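Local coordinates for protein laccase (Botrytis aclada, PDB 3SQR) that probably couples the oxidation of phenolic substrates such as hydroquinones to the reduction of dioxygen to water, as a copper-dependent laccase of the multicopper oxidase family, at residues G50-D55 / V61-V66; A191-D196 / D312-A317. All coordinates share one frame; numbering follows the deposited sequence.

Contact 1: residues G50-D55 / V61-V66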
# COMPACT_ATOMS: atom_id res chain seq x y z
N GLY A 50 -5.28 26.80 7.25
CA GLY A 50 -5.36 27.63 8.43
C GLY A 50 -3.99 28.20 8.68
O GLY A 50 -3.38 28.77 7.77
N GLU A 51 -3.48 27.98 9.89
CA GLU A 51 -2.12 28.41 10.30
C GLU A 51 -1.07 27.54 9.61
O GLU A 51 0.12 27.86 9.62
CB GLU A 51 -1.94 28.25 11.82
N TYR A 52 -1.51 26.42 9.05
CA TYR A 52 -0.60 25.49 8.39
C TYR A 52 -0.86 25.53 6.93
O TYR A 52 -1.81 26.16 6.46
CB TYR A 52 -0.85 24.09 8.92
CG TYR A 52 -0.83 24.01 10.41
CD1 TYR A 52 0.37 23.97 11.11
CD2 TYR A 52 -2.01 23.96 11.14
CE1 TYR A 52 0.39 23.89 12.49
CE2 TYR A 52 -2.00 23.86 12.54
CZ TYR A 52 -0.80 23.83 13.19
OH TYR A 52 -0.79 23.70 14.59
N SER A 53 0.01 24.87 6.19
CA SER A 53 -0.12 24.92 4.78
C SER A 53 0.66 23.81 4.19
O SER A 53 1.31 22.99 4.88
CB SER A 53 0.47 26.24 4.25
OG SER A 53 1.89 26.20 4.24
N ILE A 54 0.67 23.83 2.87
CA ILE A 54 1.44 22.91 2.05
C ILE A 54 2.93 23.04 2.35
O ILE A 54 3.72 22.19 2.01
CB ILE A 54 1.10 23.19 0.56
CG1 ILE A 54 1.21 21.93 -0.25
CG2 ILE A 54 1.93 24.41 0.01
CD1 ILE A 54 0.19 20.88 0.14
N ASP A 55 3.32 24.19 2.96
CA ASP A 55 4.73 24.41 3.26
C ASP A 55 5.12 24.00 4.68
O ASP A 55 6.32 24.02 5.07
CB ASP A 55 5.06 25.90 3.01
CG ASP A 55 4.95 26.27 1.55
OD1 ASP A 55 5.53 25.55 0.68
OD2 ASP A 55 4.29 27.25 1.28
N VAL A 61 5.97 19.12 12.54
CA VAL A 61 4.87 19.97 13.06
C VAL A 61 3.55 19.25 12.78
O VAL A 61 3.40 18.73 11.68
CB VAL A 61 4.89 21.34 12.33
CG1 VAL A 61 3.68 22.20 12.67
CG2 VAL A 61 6.19 22.11 12.71
N THR A 62 2.63 19.23 13.74
CA THR A 62 1.36 18.58 13.54
C THR A 62 0.27 19.47 14.08
O THR A 62 0.32 19.87 15.26
CB THR A 62 1.29 17.25 14.31
OG1 THR A 62 2.43 16.43 14.00
CG2 THR A 62 -0.03 16.47 14.00
N PRO A 63 -0.75 19.74 13.26
CA PRO A 63 -1.94 20.42 13.78
C PRO A 63 -2.62 19.72 14.94
O PRO A 63 -2.49 18.53 15.14
CB PRO A 63 -2.87 20.44 12.55
CG PRO A 63 -2.00 20.38 11.45
CD PRO A 63 -0.89 19.48 11.83
N THR A 64 -3.36 20.49 15.74
CA THR A 64 -4.16 19.85 16.75
C THR A 64 -5.46 19.54 16.02
O THR A 64 -5.97 20.35 15.25
CB THR A 64 -4.42 20.75 17.96
OG1 THR A 64 -5.24 21.83 17.54
CG2 THR A 64 -3.14 21.28 18.42
N GLY A 65 -5.95 18.34 16.20
CA GLY A 65 -7.23 17.98 15.64
C GLY A 65 -8.11 17.46 16.76
O GLY A 65 -8.08 17.96 17.89
N VAL A 66 -8.92 16.46 16.44
CA VAL A 66 -9.87 15.87 17.37
C VAL A 66 -9.68 14.41 17.35
O VAL A 66 -8.97 13.89 16.50
CB VAL A 66 -11.29 16.23 16.92
CG1 VAL A 66 -11.45 17.78 16.93
CG2 VAL A 66 -11.62 15.67 15.49
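Val61 opens the contact by resting one methyl against the ring of Tyr52, CG1 lying 3.7 Å from Tyr52 CE1. Val61 turns this branch to the tyrosine by setting CG1 anti to the backbone N (chi1 172°), and it meets the ring obliquely. The CB of Thr62 points away from Tyr52. Its carbonyl O only comes near, 4.0 Å from Tyr52 OH, and the two form no hydrogen bond. Pro63 makes the main contact, a CH-pi interaction. Pro63 CG sits 3.8 Å from the centroid of the Tyr52 ring and only 19° off the ring normal, shifted somewhat toward the rim. Pro63 CB is 3.5 Å from Tyr52 CE2, and Pro63 CA lies 3.6 Å from Tyr52 OH, so the proline spans one side of the ring out to its phenolic end. Val61 CG1 approaches from this same side of the ring plane. On the tyrosine, CG is anti to the carbonyl carbon (chi1 -51°), which swings the ring from its backbone across to the 61-66 loop. Thr64 adds a marginal touch, its N 4.3 Å from Tyr52 OH. The contact is therefore apolar, with no hydrogen bond between the segments. It lies at the surface: Tyr52 belongs to a two-stranded antiparallel hairpin, 48-49 with 52-53, and 61-66 is the loop leading into strand 67-79. Pro63 also touches Trp104, and Val66 N donates to Asp106 OD1 just before strand 107-114, the parallel neighbour of strand 67-79.

Contact 2: residues A191-D196 / D312-A317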
# COMPACT_ATOMS: atom_id res chain seq x y z
N ALA A 191 -2.30 21.75 -5.72
CA ALA A 191 -3.10 22.39 -6.77
C ALA A 191 -4.51 22.50 -6.31
O ALA A 191 -4.98 21.74 -5.46
CB ALA A 191 -3.01 21.60 -8.13
N ASP A 192 -5.21 23.48 -6.86
CA ASP A 192 -6.59 23.72 -6.59
C ASP A 192 -7.49 22.76 -7.33
O ASP A 192 -7.13 22.21 -8.40
CB ASP A 192 -6.95 25.17 -6.99
CG ASP A 192 -6.31 26.21 -6.07
OD1 ASP A 192 -5.91 25.90 -4.92
OD2 ASP A 192 -6.22 27.36 -6.50
N TYR A 193 -8.63 22.48 -6.70
CA TYR A 193 -9.62 21.63 -7.24
C TYR A 193 -10.92 21.92 -6.56
O TYR A 193 -10.98 22.48 -5.44
CB TYR A 193 -9.26 20.13 -7.11
CG TYR A 193 -9.09 19.72 -5.66
CD1 TYR A 193 -7.87 19.87 -5.04
CD2 TYR A 193 -10.15 19.24 -4.95
CE1 TYR A 193 -7.72 19.52 -3.72
CE2 TYR A 193 -10.03 18.86 -3.62
CZ TYR A 193 -8.80 19.01 -3.02
OH TYR A 193 -8.66 18.68 -1.68
N ASP A 194 -12.01 21.55 -7.24
CA ASP A 194 -13.31 21.84 -6.75
C ASP A 194 -13.92 20.77 -5.94
O ASP A 194 -14.58 21.06 -4.94
CB ASP A 194 -14.27 22.09 -7.94
CG ASP A 194 -13.81 23.25 -8.77
OD1 ASP A 194 -13.49 24.27 -8.14
OD2 ASP A 194 -13.64 23.09 -9.99
N GLU A 195 -13.79 19.53 -6.41
CA GLU A 195 -14.44 18.39 -5.74
C GLU A 195 -13.48 17.21 -5.54
O GLU A 195 -12.74 16.85 -6.44
CB GLU A 195 -15.65 17.90 -6.52
CG GLU A 195 -16.69 19.00 -6.69
CD GLU A 195 -18.00 18.50 -7.22
OE1 GLU A 195 -18.22 17.26 -7.23
OE2 GLU A 195 -18.82 19.37 -7.62
N ASP A 196 -13.55 16.59 -4.37
CA ASP A 196 -12.79 15.36 -4.10
C ASP A 196 -13.73 14.20 -4.31
O ASP A 196 -14.66 14.03 -3.54
CB ASP A 196 -12.32 15.45 -2.65
CG ASP A 196 -11.50 14.26 -2.21
OD1 ASP A 196 -11.14 13.40 -3.06
OD2 ASP A 196 -11.19 14.29 -0.99
N ASP A 312 -2.39 11.23 -6.10
CA ASP A 312 -3.51 12.11 -6.11
C ASP A 312 -3.31 12.88 -7.42
O ASP A 312 -2.21 13.35 -7.73
CB ASP A 312 -3.52 13.11 -4.98
CG ASP A 312 -3.92 12.52 -3.66
OD1 ASP A 312 -3.06 11.86 -3.11
OD2 ASP A 312 -5.05 12.72 -3.17
N VAL A 313 -4.39 12.92 -8.18
CA VAL A 313 -4.42 13.71 -9.44
C VAL A 313 -5.64 14.60 -9.49
O VAL A 313 -6.69 14.32 -8.97
CB VAL A 313 -4.38 12.76 -10.67
CG1 VAL A 313 -3.17 11.82 -10.59
CG2 VAL A 313 -5.73 11.94 -10.74
N ILE A 314 -5.47 15.71 -10.20
CA ILE A 314 -6.56 16.61 -10.41
C ILE A 314 -6.86 16.49 -11.90
O ILE A 314 -5.94 16.50 -12.72
CB ILE A 314 -6.18 18.06 -10.14
CG1 ILE A 314 -5.85 18.27 -8.68
CG2 ILE A 314 -7.40 19.01 -10.48
CD1 ILE A 314 -6.85 17.80 -7.70
N VAL A 315 -8.14 16.29 -12.18
CA VAL A 315 -8.57 16.13 -13.58
C VAL A 315 -9.63 17.23 -13.79
O VAL A 315 -10.63 17.29 -13.06
CB VAL A 315 -9.16 14.80 -13.90
CG1 VAL A 315 -9.42 14.76 -15.44
CG2 VAL A 315 -8.20 13.69 -13.56
N GLU A 316 -9.38 18.05 -14.80
CA GLU A 316 -10.36 19.06 -15.23
C GLU A 316 -11.21 18.47 -16.34
O GLU A 316 -10.68 17.87 -17.30
CB GLU A 316 -9.66 20.36 -15.63
CG GLU A 316 -10.64 21.39 -16.08
CD GLU A 316 -9.96 22.72 -16.30
OE1 GLU A 316 -8.83 22.70 -16.81
OE2 GLU A 316 -10.57 23.76 -15.93
N ALA A 317 -12.51 18.56 -16.12
CA ALA A 317 -13.53 18.00 -16.96
C ALA A 317 -13.72 19.04 -18.11
O ALA A 317 -14.75 19.67 -18.20
CB ALA A 317 -14.81 17.82 -16.19
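Ile314 buries the most surface here, pressing the end of its side chain against the base of Tyr193. Ile314 CD1 lies 3.4 Å from Tyr193 CB and 3.5 Å from Tyr193 CD1, a tight fit for carbon on carbon. The methyl meets the aromatic ring obliquely, and the two side chains run at about a right angle to each other. Tyr193 CB faces the strand, but with CG between backbone N and carbonyl carbon (chi1 60°) the ring swings off to the side, carrying the hydroxyl to Arg264. There Tyr193 OH is hydrogen-bonded to Arg264 NH1, while the ring forms a cation-pi pair with Arg46, whose NH2 also bonds Tyr193 O. The second branch of the isoleucine, CG2, comes within 3.8 Å of Asp192 O. Ala191 contributes a looser touch, its CB 4.4 Å from Ile314 CG1. Ile314 further rests on Lys262 and Arg264 of strand 262-269, which runs between strands 195-205 and 310-316 in the same sheet. Since no hydrogen bond joins the two segments, van der Waals packing holds them together directly, and the hydroxyl and carbonyl oxygens of Tyr193 are bonded to arginines outside both.

In the fold
Contact 1 is a surface contact and contact 2 a partly buried one; both lie away from the copper sites. Their centres are 21 Å apart and their nearest atoms about 6 Å, so they do not touch, and they follow one another along the chain. Both are apolar, without a hydrogen bond between their segments, and each uses a tyrosine differently: in 50-55/61-66 the ring offers a face to a proline, whereas in 191-196/312-317 mainly the root of the side chain meets an isoleucine. They share no strand. Contact 1 joins a small hairpin to a nearby loop; contact 2 brings the approach to strand 195-205 onto strand 310-316 of the same six-stranded sheet.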